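Local structure of hydroxylacyl-CoA dehydrogenase (Streptomyces coelicolor, 5BKA) at the interface of chains A and B. The protein belongs to the SnoaL-like branch of the NTF2-like superfamily and probably acts in the polyketide biosynthesis that yields the benzoisochromanequinone actinorhodin. Coordinates in Å, arbitrary orientation; residue numbers count along the deposited sequence, not the author numbering. Chains: chain A/B, Hydroxylacyl-CoA dehydrogenase.

The three contacts lie along one interface between two chains of the deposited three-chain assembly. Contacts 1 and 2 lie farthest apart, about 15 Å between the centres of their C-alpha atoms; contact 3 is between them, its centre about 9 Å from that of contact 1 and 8 Å from that of contact 2. A:Trp79 and B:Tyr98 belong to contacts 1 and 3, while A:Tyr18, A:Gly19 and B:His82 join contacts 2 and 3. Sheet packing passes through a polar centre into helix packing. The interface is not an exact two-fold, as would fit a cyclic trimer, although the structure alone does not show which oligomer forms in solution.

Contact 1: the interface of chains A and B. Residues chain A 79, 102, 111, 113; chain B 79-80, 98-100, 116.
A:Trp79 pushes the six-membered end of its indole against B:Leu100 and B:Trp79. Its CZ2 lies 3.5 Å from B:Leu100 CB, and its CH2 approaches the methylene CB of B:Trp79 at 3.7 Å and the backbone O of the same residue. The pyrrole edge slides past B:Tyr98 in the opposite sense, CD1 of A:Trp79 lying 3.8 Å from CD2 of the B:Tyr98 ring. No direct polar bond crosses this patch; instead the indole N-H of A:Trp79 NE1 points in the ring plane to a water 2.9 Å away, 153° at the hydrogen. The same water lies 2.7 Å from the hydroxyl OG of B:Ser116, bridging the indole N-H to the serine.

Farther along, B:Leu100 has CG anti to its backbone N (chi1 176°), which turns its two methyls toward chain A. CD2 meets the rim of A:Phe113 tip to tip, 3.9 Å from CE2, whereas CD1 reaches A:Pro111 CG at 4.0 Å with CD2 of A:Leu102 crossing nearby.

The hidden surface is unequal: A:Trp79 buries far more here than B:Trp79. Strands 74-85, 93-105 and 112-123 of chain A supply A:Trp79, A:Leu102 and A:Phe113, which press on strands 74-87, 93-105 and 112-124 of chain B, making this a sheet-to-sheet interface.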
ATOM      1  N   TRP A  79       9.124   0.696  -1.194  1.00 21.28           N
ATOM      2  CA  TRP A  79       7.728   0.610  -0.790  1.00 20.51           C
ATOM      3  C   TRP A  79       7.597  -0.143   0.526  1.00 21.60           C
ATOM      4  O   TRP A  79       8.287  -1.137   0.754  1.00 22.87           O
ATOM      5  CB  TRP A  79       6.909  -0.091  -1.875  1.00 19.92           C
ATOM      6  CG  TRP A  79       6.549   0.802  -3.017  1.00 20.79           C
ATOM      7  CD1 TRP A  79       7.391   1.617  -3.718  1.00 18.68           C
ATOM      8  CD2 TRP A  79       5.249   0.980  -3.588  1.00 17.97           C
ATOM      9  NE1 TRP A  79       6.695   2.289  -4.693  1.00 18.59           N
ATOM     10  CE2 TRP A  79       5.377   1.917  -4.634  1.00 22.44           C
ATOM     11  CE3 TRP A  79       3.989   0.436  -3.320  1.00 18.07           C
ATOM     12  CZ2 TRP A  79       4.293   2.324  -5.409  1.00 20.88           C
ATOM     13  CZ3 TRP A  79       2.911   0.844  -4.090  1.00 20.81           C
ATOM     14  CH2 TRP A  79       3.071   1.778  -5.122  1.00 19.01           C
ATOM     15  N   LEU A 102      12.090  -1.110  -5.566  1.00 19.68           N
ATOM     16  CA  LEU A 102      11.929  -0.913  -6.998  1.00 19.26           C
ATOM     17  C   LEU A 102      13.178  -0.231  -7.536  1.00 23.48           C
ATOM     18  O   LEU A 102      13.677   0.721  -6.929  1.00 21.45           O
ATOM     19  CB  LEU A 102      10.693  -0.062  -7.304  1.00 18.45           C
ATOM     20  CG  LEU A 102       9.312  -0.719  -7.394  1.00 17.23           C
ATOM     21  CD1 LEU A 102       8.877  -1.306  -6.062  1.00 17.08           C
ATOM     22  CD2 LEU A 102       8.281   0.292  -7.891  1.00 16.81           C
ATOM     23  N   PRO A 111       9.628  -1.293 -13.905  1.00 23.04           N
ATOM     24  CA  PRO A 111      10.707  -1.351 -12.921  1.00 24.15           C
ATOM     25  C   PRO A 111      11.220  -2.771 -12.735  1.00 22.69           C
ATOM     26  O   PRO A 111      10.546  -3.757 -13.039  1.00 26.43           O
ATOM     27  CB  PRO A 111      10.055  -0.830 -11.633  1.00 21.50           C
ATOM     28  CG  PRO A 111       8.738  -0.227 -12.057  1.00 22.40           C
ATOM     29  CD  PRO A 111       8.331  -0.963 -13.288  1.00 18.69           C
ATOM     30  N   PHE A 113      12.313  -5.378  -9.766  1.00 18.78           N
ATOM     31  CA  PHE A 113      11.855  -5.576  -8.400  1.00 18.34           C
ATOM     32  C   PHE A 113      12.833  -6.437  -7.609  1.00 19.28           C
ATOM     33  O   PHE A 113      13.515  -7.306  -8.159  1.00 19.91           O
ATOM     34  CB  PHE A 113      10.465  -6.219  -8.378  1.00 17.20           C
ATOM     35  CG  PHE A 113       9.395  -5.368  -9.003  1.00 20.93           C
ATOM     36  CD1 PHE A 113       9.069  -5.514 -10.342  1.00 21.96           C
ATOM     37  CD2 PHE A 113       8.719  -4.421  -8.254  1.00 16.05           C
ATOM     38  CE1 PHE A 113       8.086  -4.730 -10.920  1.00 18.73           C
ATOM     39  CE2 PHE A 113       7.736  -3.636  -8.826  1.00 16.25           C
ATOM     40  CZ  PHE A 113       7.419  -3.791 -10.161  1.00 17.52           C
TER
ATOM     41  N   TRP B  79      -1.610   1.706  -7.605  1.00 19.88           N
ATOM     42  CA  TRP B  79      -1.199   1.562  -6.215  1.00 22.26           C
ATOM     43  C   TRP B  79      -0.496   2.825  -5.733  1.00 24.08           C
ATOM     44  O   TRP B  79       0.272   3.440  -6.474  1.00 25.20           O
ATOM     45  CB  TRP B  79      -0.268   0.357  -6.060  1.00 18.61           C
ATOM     46  CG  TRP B  79      -0.992  -0.948  -5.973  1.00 18.78           C
ATOM     47  CD1 TRP B  79      -1.968  -1.402  -6.809  1.00 19.41           C
ATOM     48  CD2 TRP B  79      -0.799  -1.971  -4.989  1.00 18.92           C
ATOM     49  NE1 TRP B  79      -2.397  -2.643  -6.408  1.00 22.67           N
ATOM     50  CE2 TRP B  79      -1.695  -3.015  -5.291  1.00 19.61           C
ATOM     51  CE3 TRP B  79       0.046  -2.105  -3.882  1.00 19.05           C
ATOM     52  CZ2 TRP B  79      -1.775  -4.174  -4.525  1.00 20.44           C
ATOM     53  CZ3 TRP B  79      -0.036  -3.257  -3.121  1.00 22.23           C
ATOM     54  CH2 TRP B  79      -0.939  -4.277  -3.447  1.00 20.61           C
ATOM     55  N   PHE B  80      -0.773   3.216  -4.491  1.00 19.38           N
ATOM     56  CA  PHE B  80      -0.111   4.340  -3.844  1.00 20.51           C
ATOM     57  C   PHE B  80       0.739   3.845  -2.679  1.00 26.59           C
ATOM     58  O   PHE B  80       0.506   2.765  -2.131  1.00 25.94           O
ATOM     59  CB  PHE B  80      -1.126   5.369  -3.331  1.00 23.38           C
ATOM     60  CG  PHE B  80      -1.569   6.369  -4.365  1.00 26.66           C
ATOM     61  CD1 PHE B  80      -1.570   6.048  -5.713  1.00 30.15           C
ATOM     62  CD2 PHE B  80      -1.996   7.630  -3.981  1.00 24.76           C
ATOM     63  CE1 PHE B  80      -1.986   6.969  -6.658  1.00 32.63           C
ATOM     64  CE2 PHE B  80      -2.412   8.555  -4.922  1.00 31.02           C
ATOM     65  CZ  PHE B  80      -2.406   8.224  -6.262  1.00 29.79           C
ATOM     66  N   TYR B  98       4.134   7.886  -3.779  1.00 23.78           N
ATOM     67  CA  TYR B  98       4.558   6.961  -4.816  1.00 22.99           C
ATOM     68  C   TYR B  98       3.327   6.356  -5.473  1.00 22.48           C
ATOM     69  O   TYR B  98       2.295   6.148  -4.829  1.00 22.44           O
ATOM     70  CB  TYR B  98       5.427   5.840  -4.242  1.00 22.41           C
ATOM     71  CG  TYR B  98       6.747   6.270  -3.638  1.00 23.10           C
ATOM     72  CD1 TYR B  98       7.225   7.565  -3.789  1.00 24.20           C
ATOM     73  CD2 TYR B  98       7.517   5.370  -2.915  1.00 22.91           C
ATOM     74  CE1 TYR B  98       8.434   7.949  -3.235  1.00 25.14           C
ATOM     75  CE2 TYR B  98       8.721   5.742  -2.358  1.00 23.82           C
ATOM     76  CZ  TYR B  98       9.177   7.030  -2.520  1.00 24.95           C
ATOM     77  OH  TYR B  98      10.378   7.394  -1.962  1.00 26.13           O
ATOM     78  N   CYS B  99       3.441   6.060  -6.763  1.00 22.32           N
ATOM     79  CA  CYS B  99       2.389   5.333  -7.453  1.00 22.03           C
ATOM     80  C   CYS B  99       3.010   4.330  -8.411  1.00 21.59           C
ATOM     81  O   CYS B  99       3.994   4.632  -9.093  1.00 24.47           O
ATOM     82  CB  CYS B  99       1.449   6.278  -8.219  1.00 22.89           C
ATOM     83  SG  CYS B  99       0.251   5.445  -9.302  1.00 23.39           S
ATOM     84  N   LEU B 100       2.419   3.141  -8.468  1.00 21.13           N
ATOM     85  CA  LEU B 100       2.861   2.074  -9.356  1.00 20.88           C
ATOM     86  C   LEU B 100       1.637   1.548 -10.088  1.00 21.23           C
ATOM     87  O   LEU B 100       0.671   1.107  -9.454  1.00 21.19           O
ATOM     88  CB  LEU B 100       3.559   0.946  -8.586  1.00 20.23           C
ATOM     89  CG  LEU B 100       3.999  -0.279  -9.400  1.00 24.11           C
ATOM     90  CD1 LEU B 100       5.041   0.091 -10.449  1.00 20.46           C
ATOM     91  CD2 LEU B 100       4.526  -1.378  -8.487  1.00 19.64           C
ATOM     92  N   SER B 116       6.321   3.634 -12.804  1.00 22.99           N
ATOM     93  CA  SER B 116       6.477   4.050 -11.417  1.00 22.54           C
ATOM     94  C   SER B 116       6.461   5.573 -11.387  1.00 23.45           C
ATOM     95  O   SER B 116       7.175   6.218 -12.161  1.00 26.17           O
ATOM     96  CB  SER B 116       7.783   3.499 -10.835  1.00 25.38           C
ATOM     97  OG  SER B 116       8.069   4.030  -9.552  1.00 22.24           O
TER
HETATM   98  O   HOH W   1       7.064   3.986  -7.064  1.00 19.66           O

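Contact 2: the interface of chains A and B. Residues chain A 12, 15-16, 18-19; chain B 11, 15, 82-84.
B:His82 is tied to A:Leu15 through a water, which lies 2.7 Å from the imidazole ND1 and 2.8 Å from the backbone O of A:Leu15. The water sits in the imidazole plane, and the N-H points at it with 155° at the hydrogen. This is the part of the SnoaL-like, NTF2-like fold where the N-terminal helices of two copies meet. B:Tyr11 reaches across from helix 10-26, its CG anti to the backbone N (chi1 -167°), and lays its ring along helix 8-26 of chain A. The CB of A:Ser16 rests over one face of the phenol, 3.9 Å from the ring centroid and displaced toward the rim, as a CH-pi contact. On the same side, out past the rim, CB of A:Leu15 comes within 3.5 Å of B:Tyr11 CE2.

The phenol OH donates within its own chain to the backbone O of B:Thr83 at 2.7 Å, the oxygen lying in plane at the ring edge, which probably fixes the ring's direction. At the margin CD1 of A:Leu15 and CD1 of B:Leu15 meet at 4.1 Å. A:Gly19, lacking a side chain, lets B:His82 lie against it, CB of the histidine 3.9 Å from CA of A:Gly19, while A:Tyr18 adds its CB beside CE1 of the imidazole.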
ATOM      1  N   ALA A  12      -1.087   5.991  12.479  1.00 53.80           N
ATOM      2  CA  ALA A  12      -1.004   6.917  11.354  1.00 45.87           C
ATOM      3  C   ALA A  12       0.276   7.740  11.417  1.00 46.08           C
ATOM      4  O   ALA A  12       0.873   8.055  10.381  1.00 45.80           O
ATOM      5  CB  ALA A  12      -2.231   7.829  11.330  1.00 45.95           C
ATOM      6  N   LEU A  15       3.079   5.658   9.933  1.00 45.40           N
ATOM      7  CA  LEU A  15       2.998   5.643   8.476  1.00 44.84           C
ATOM      8  C   LEU A  15       3.498   6.952   7.876  1.00 46.88           C
ATOM      9  O   LEU A  15       4.252   6.947   6.896  1.00 44.79           O
ATOM     10  CB  LEU A  15       1.561   5.367   8.035  1.00 44.46           C
ATOM     11  CG  LEU A  15       0.979   3.992   8.366  1.00 48.21           C
ATOM     12  CD1 LEU A  15      -0.369   3.806   7.685  1.00 43.92           C
ATOM     13  CD2 LEU A  15       1.942   2.886   7.966  1.00 44.04           C
ATOM     14  N   SER A  16       3.083   8.086   8.448  1.00 45.39           N
ATOM     15  CA  SER A  16       3.588   9.376   7.987  1.00 45.67           C
ATOM     16  C   SER A  16       5.095   9.475   8.187  1.00 46.05           C
ATOM     17  O   SER A  16       5.817   9.952   7.303  1.00 46.08           O
ATOM     18  CB  SER A  16       2.871  10.515   8.713  1.00 46.11           C
ATOM     19  OG  SER A  16       3.544  11.746   8.513  1.00 46.54           O
ATOM     20  N   TYR A  18       7.212   7.060   8.146  1.00 45.87           N
ATOM     21  CA  TYR A  18       7.833   6.261   7.094  1.00 45.47           C
ATOM     22  C   TYR A  18       7.740   6.954   5.739  1.00 45.20           C
ATOM     23  O   TYR A  18       8.668   6.862   4.926  1.00 45.19           O
ATOM     24  CB  TYR A  18       7.181   4.879   7.028  1.00 44.95           C
ATOM     25  CG  TYR A  18       7.557   3.950   8.162  1.00 45.25           C
ATOM     26  CD1 TYR A  18       8.707   4.164   8.912  1.00 45.89           C
ATOM     27  CD2 TYR A  18       6.764   2.855   8.478  1.00 44.98           C
ATOM     28  CE1 TYR A  18       9.052   3.314   9.949  1.00 46.24           C
ATOM     29  CE2 TYR A  18       7.101   1.999   9.509  1.00 45.34           C
ATOM     30  CZ  TYR A  18       8.245   2.232  10.242  1.00 46.19           C
ATOM     31  OH  TYR A  18       8.581   1.380  11.269  1.00 46.39           O
ATOM     32  N   GLY A  19       6.626   7.641   5.475  1.00 45.03           N
ATOM     33  CA  GLY A  19       6.459   8.303   4.189  1.00 44.83           C
ATOM     34  C   GLY A  19       7.508   9.367   3.935  1.00 45.39           C
ATOM     35  O   GLY A  19       8.139   9.397   2.875  1.00 45.32           O
TER
ATOM     36  N   TYR B  11      -3.935  12.317   8.365  1.00 38.64           N
ATOM     37  CA  TYR B  11      -3.213  11.352   7.540  1.00 38.07           C
ATOM     38  C   TYR B  11      -4.113  10.195   7.125  1.00 37.97           C
ATOM     39  O   TYR B  11      -4.146   9.810   5.950  1.00 42.61           O
ATOM     40  CB  TYR B  11      -1.983  10.835   8.287  1.00 38.11           C
ATOM     41  CG  TYR B  11      -1.018  10.087   7.398  1.00 35.83           C
ATOM     42  CD1 TYR B  11      -0.080  10.767   6.633  1.00 38.14           C
ATOM     43  CD2 TYR B  11      -1.051   8.702   7.314  1.00 35.86           C
ATOM     44  CE1 TYR B  11       0.802  10.089   5.814  1.00 34.90           C
ATOM     45  CE2 TYR B  11      -0.173   8.014   6.499  1.00 35.07           C
ATOM     46  CZ  TYR B  11       0.751   8.712   5.751  1.00 34.02           C
ATOM     47  OH  TYR B  11       1.628   8.032   4.938  1.00 33.23           O
ATOM     48  N   LEU B  15      -5.456   9.043   3.266  1.00 33.10           N
ATOM     49  CA  LEU B  15      -5.350   7.673   2.770  1.00 35.66           C
ATOM     50  C   LEU B  15      -6.711   7.121   2.368  1.00 35.64           C
ATOM     51  O   LEU B  15      -6.844   6.481   1.317  1.00 32.02           O
ATOM     52  CB  LEU B  15      -4.707   6.778   3.831  1.00 31.78           C
ATOM     53  CG  LEU B  15      -3.215   6.962   4.111  1.00 31.28           C
ATOM     54  CD1 LEU B  15      -2.716   5.873   5.051  1.00 31.10           C
ATOM     55  CD2 LEU B  15      -2.416   6.963   2.818  1.00 30.40           C
ATOM     56  N   HIS B  82       3.581   5.552   0.651  1.00 23.74           N
ATOM     57  CA  HIS B  82       4.422   6.564   1.294  1.00 24.83           C
ATOM     58  C   HIS B  82       3.892   7.978   1.060  1.00 26.55           C
ATOM     59  O   HIS B  82       4.620   8.880   0.644  1.00 27.45           O
ATOM     60  CB  HIS B  82       5.875   6.440   0.830  1.00 24.76           C
ATOM     61  CG  HIS B  82       6.617   5.310   1.472  1.00 24.61           C
ATOM     62  ND1 HIS B  82       6.375   4.900   2.765  1.00 25.18           N
ATOM     63  CD2 HIS B  82       7.594   4.501   0.997  1.00 24.14           C
ATOM     64  CE1 HIS B  82       7.172   3.889   3.061  1.00 25.08           C
ATOM     65  NE2 HIS B  82       7.920   3.626   2.004  1.00 24.43           N
ATOM     66  N   THR B  83       2.602   8.164   1.327  1.00 28.06           N
ATOM     67  CA  THR B  83       2.022   9.498   1.301  1.00 32.53           C
ATOM     68  C   THR B  83       2.695  10.375   2.350  1.00 35.52           C
ATOM     69  O   THR B  83       2.881   9.961   3.497  1.00 34.36           O
ATOM     70  CB  THR B  83       0.515   9.423   1.553  1.00 30.84           C
ATOM     71  OG1 THR B  83      -0.111   8.691   0.491  1.00 26.40           O
ATOM     72  CG2 THR B  83      -0.090  10.816   1.623  1.00 32.13           C
ATOM     73  N   ALA B  84       3.079  11.586   1.948  1.00 34.17           N
ATOM     74  CA  ALA B  84       3.723  12.543   2.841  1.00 33.00           C
ATOM     75  C   ALA B  84       2.985  13.869   2.735  1.00 36.04           C
ATOM     76  O   ALA B  84       2.881  14.436   1.643  1.00 36.39           O
ATOM     77  CB  ALA B  84       5.205  12.716   2.492  1.00 31.88           C
TER
HETATM   78  O   HOH W   2       4.455   5.280   4.678  1.00 31.11           O

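Contact 3: the interface of chains A and B. Residues chain A 18-19, 22, 26, 78-80; chain B 81-82, 98.
A:Trp79 and B:Asp81 stack closely: the indole and carboxylate planes are only 7° apart, and CB of B:Asp81 lies over the six-membered ring, 3.4 Å from its centroid. With CG roughly anti to the backbone N (chi1 -151°), the B:Asp81 carboxylate reaches the strand of chain A, where its OD2 accepts the N-H of A:Phe80 at 2.9 Å on the syn side, tilted from the carboxylate plane. Its OD1 also comes near A:Phe80 O, a doubtful pairing of two acceptors unless the acid carries a proton. An alanine in place of A:Trp79 would probably open a gap beneath B:Asp81 and leave its carboxylate freer to turn away from A:Phe80.

B:His82 is closely packed too. Its NE2 donates in the imidazole plane to the backbone O of A:His78 at 2.8 Å, although bent at the hydrogen (123°). The CE1 edge of the imidazole is turned toward the A:Phe80 ring, edge-to-face, and selenomethionine A:Met22 crosses it obliquely, its CB and CG beside the imidazole. B:Tyr98 OH gives its hydrogen to the anti lone pair of A:Asp26 OD2 at 2.6 Å. A:His78 sets that carboxylate from behind: its backbone N meets OD2 at 3.0 Å and its ND1 the syn side of OD1 at 2.6 Å.

Packing is looser toward A:Tyr18 and A:Gly19, where B:His82 ND1 turns to a bridging water. Strand 74-85 and helix 8-26 of chain A form a seat for strand 74-87, flanked by B:Tyr98 of strand 93-105.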
ATOM      1  N   TYR A  18       7.212   7.060   8.146  1.00 45.87           N
ATOM      2  CA  TYR A  18       7.833   6.261   7.094  1.00 45.47           C
ATOM      3  C   TYR A  18       7.740   6.954   5.739  1.00 45.20           C
ATOM      4  O   TYR A  18       8.668   6.862   4.926  1.00 45.19           O
ATOM      5  CB  TYR A  18       7.181   4.879   7.028  1.00 44.95           C
ATOM      6  CG  TYR A  18       7.557   3.950   8.162  1.00 45.25           C
ATOM      7  CD1 TYR A  18       8.707   4.164   8.912  1.00 45.89           C
ATOM      8  CD2 TYR A  18       6.764   2.855   8.478  1.00 44.98           C
ATOM      9  CE1 TYR A  18       9.052   3.314   9.949  1.00 46.24           C
ATOM     10  CE2 TYR A  18       7.101   1.999   9.509  1.00 45.34           C
ATOM     11  CZ  TYR A  18       8.245   2.232  10.242  1.00 46.19           C
ATOM     12  OH  TYR A  18       8.581   1.380  11.269  1.00 46.39           O
ATOM     13  N   GLY A  19       6.626   7.641   5.475  1.00 45.03           N
ATOM     14  CA  GLY A  19       6.459   8.303   4.189  1.00 44.83           C
ATOM     15  C   GLY A  19       7.508   9.367   3.935  1.00 45.39           C
ATOM     16  O   GLY A  19       8.139   9.397   2.875  1.00 45.32           O
HETATM   17  N   MSE A  22      11.336   7.510   3.849  1.00 45.97           N
HETATM   18  CA  MSE A  22      11.763   6.765   2.663  1.00 45.57           C
HETATM   19  C   MSE A  22      11.936   7.662   1.438  1.00 45.65           C
HETATM   20  O   MSE A  22      12.735   7.360   0.556  1.00 45.66           O
HETATM   21  CB  MSE A  22      10.771   5.637   2.346  1.00 44.78           C
HETATM   22  CG  MSE A  22      10.632   4.599   3.445  1.00 44.73           C
HETATM   23 SE   MSE A  22      12.307   4.178   4.350  1.00 51.39          SE
HETATM   24  CE  MSE A  22      13.044   2.872   3.133  1.00 45.05           C
ATOM     25  N   ASP A  26      15.147   7.664  -0.957  1.00 34.38           N
ATOM     26  CA  ASP A  26      15.023   7.443  -2.394  1.00 33.76           C
ATOM     27  C   ASP A  26      15.405   8.677  -3.196  1.00 35.15           C
ATOM     28  O   ASP A  26      15.752   8.554  -4.369  1.00 35.16           O
ATOM     29  CB  ASP A  26      13.597   7.006  -2.746  1.00 31.91           C
ATOM     30  CG  ASP A  26      13.250   5.657  -2.156  1.00 33.63           C
ATOM     31  OD1 ASP A  26      14.165   4.816  -2.007  1.00 30.72           O
ATOM     32  OD2 ASP A  26      12.067   5.438  -1.839  1.00 29.25           O
ATOM     33  N   HIS A  78      11.532   2.551  -2.241  1.00 22.72           N
ATOM     34  CA  HIS A  78      11.390   1.567  -1.170  1.00 23.19           C
ATOM     35  C   HIS A  78       9.948   1.601  -0.674  1.00 21.90           C
ATOM     36  O   HIS A  78       9.596   2.424   0.176  1.00 25.20           O
ATOM     37  CB  HIS A  78      12.359   1.854  -0.029  1.00 24.83           C
ATOM     38  CG  HIS A  78      13.794   1.584  -0.358  1.00 26.70           C
ATOM     39  ND1 HIS A  78      14.520   2.369  -1.227  1.00 27.29           N
ATOM     40  CD2 HIS A  78      14.643   0.626   0.084  1.00 28.47           C
ATOM     41  CE1 HIS A  78      15.752   1.900  -1.316  1.00 29.35           C
ATOM     42  NE2 HIS A  78      15.853   0.842  -0.531  1.00 30.08           N
ATOM     43  N   TRP A  79       9.124   0.696  -1.194  1.00 21.28           N
ATOM     44  CA  TRP A  79       7.728   0.610  -0.790  1.00 20.51           C
ATOM     45  C   TRP A  79       7.597  -0.143   0.526  1.00 21.60           C
ATOM     46  O   TRP A  79       8.287  -1.137   0.754  1.00 22.87           O
ATOM     47  CB  TRP A  79       6.909  -0.091  -1.875  1.00 19.92           C
ATOM     48  CG  TRP A  79       6.549   0.802  -3.017  1.00 20.79           C
ATOM     49  CD1 TRP A  79       7.391   1.617  -3.718  1.00 18.68           C
ATOM     50  CD2 TRP A  79       5.249   0.980  -3.588  1.00 17.97           C
ATOM     51  NE1 TRP A  79       6.695   2.289  -4.693  1.00 18.59           N
ATOM     52  CE2 TRP A  79       5.377   1.917  -4.634  1.00 22.44           C
ATOM     53  CE3 TRP A  79       3.989   0.436  -3.320  1.00 18.07           C
ATOM     54  CZ2 TRP A  79       4.293   2.324  -5.409  1.00 20.88           C
ATOM     55  CZ3 TRP A  79       2.911   0.844  -4.090  1.00 20.81           C
ATOM     56  CH2 TRP A  79       3.071   1.778  -5.122  1.00 19.01           C
ATOM     57  N   PHE A  80       6.713   0.340   1.396  1.00 21.39           N
ATOM     58  CA  PHE A  80       6.384  -0.320   2.653  1.00 24.63           C
ATOM     59  C   PHE A  80       4.939  -0.803   2.617  1.00 22.51           C
ATOM     60  O   PHE A  80       4.111  -0.284   1.867  1.00 21.41           O
ATOM     61  CB  PHE A  80       6.570   0.622   3.851  1.00 23.01           C
ATOM     62  CG  PHE A  80       7.986   0.714   4.357  1.00 24.13           C
ATOM     63  CD1 PHE A  80       9.060   0.404   3.540  1.00 24.38           C
ATOM     64  CD2 PHE A  80       8.238   1.132   5.655  1.00 25.24           C
ATOM     65  CE1 PHE A  80      10.359   0.501   4.012  1.00 30.38           C
ATOM     66  CE2 PHE A  80       9.531   1.231   6.132  1.00 32.12           C
ATOM     67  CZ  PHE A  80      10.593   0.915   5.310  1.00 34.81           C
TER
ATOM     68  N   ASP B  81       1.727   4.654  -2.296  1.00 20.60           N
ATOM     69  CA  ASP B  81       2.571   4.315  -1.157  1.00 22.19           C
ATOM     70  C   ASP B  81       3.289   5.557  -0.652  1.00 25.64           C
ATOM     71  O   ASP B  81       3.585   6.477  -1.419  1.00 26.09           O
ATOM     72  CB  ASP B  81       3.603   3.242  -1.517  1.00 23.13           C
ATOM     73  CG  ASP B  81       3.992   2.384  -0.328  1.00 28.36           C
ATOM     74  OD1 ASP B  81       3.136   1.612   0.149  1.00 32.04           O
ATOM     75  OD2 ASP B  81       5.149   2.481   0.130  1.00 29.76           O
ATOM     76  N   HIS B  82       3.581   5.552   0.651  1.00 23.74           N
ATOM     77  CA  HIS B  82       4.422   6.564   1.294  1.00 24.83           C
ATOM     78  C   HIS B  82       3.892   7.978   1.060  1.00 26.55           C
ATOM     79  O   HIS B  82       4.620   8.880   0.644  1.00 27.45           O
ATOM     80  CB  HIS B  82       5.875   6.440   0.830  1.00 24.76           C
ATOM     81  CG  HIS B  82       6.617   5.310   1.472  1.00 24.61           C
ATOM     82  ND1 HIS B  82       6.375   4.900   2.765  1.00 25.18           N
ATOM     83  CD2 HIS B  82       7.594   4.501   0.997  1.00 24.14           C
ATOM     84  CE1 HIS B  82       7.172   3.889   3.061  1.00 25.08           C
ATOM     85  NE2 HIS B  82       7.920   3.626   2.004  1.00 24.43           N
ATOM     86  N   TYR B  98       4.134   7.886  -3.779  1.00 23.78           N
ATOM     87  CA  TYR B  98       4.558   6.961  -4.816  1.00 22.99           C
ATOM     88  C   TYR B  98       3.327   6.356  -5.473  1.00 22.48           C
ATOM     89  O   TYR B  98       2.295   6.148  -4.829  1.00 22.44           O
ATOM     90  CB  TYR B  98       5.427   5.840  -4.242  1.00 22.41           C
ATOM     91  CG  TYR B  98       6.747   6.270  -3.638  1.00 23.10           C
ATOM     92  CD1 TYR B  98       7.225   7.565  -3.789  1.00 24.20           C
ATOM     93  CD2 TYR B  98       7.517   5.370  -2.915  1.00 22.91           C
ATOM     94  CE1 TYR B  98       8.434   7.949  -3.235  1.00 25.14           C
ATOM     95  CE2 TYR B  98       8.721   5.742  -2.358  1.00 23.82           C
ATOM     96  CZ  TYR B  98       9.177   7.030  -2.520  1.00 24.95           C
ATOM     97  OH  TYR B  98      10.378   7.394  -1.962  1.00 26.13           O
TER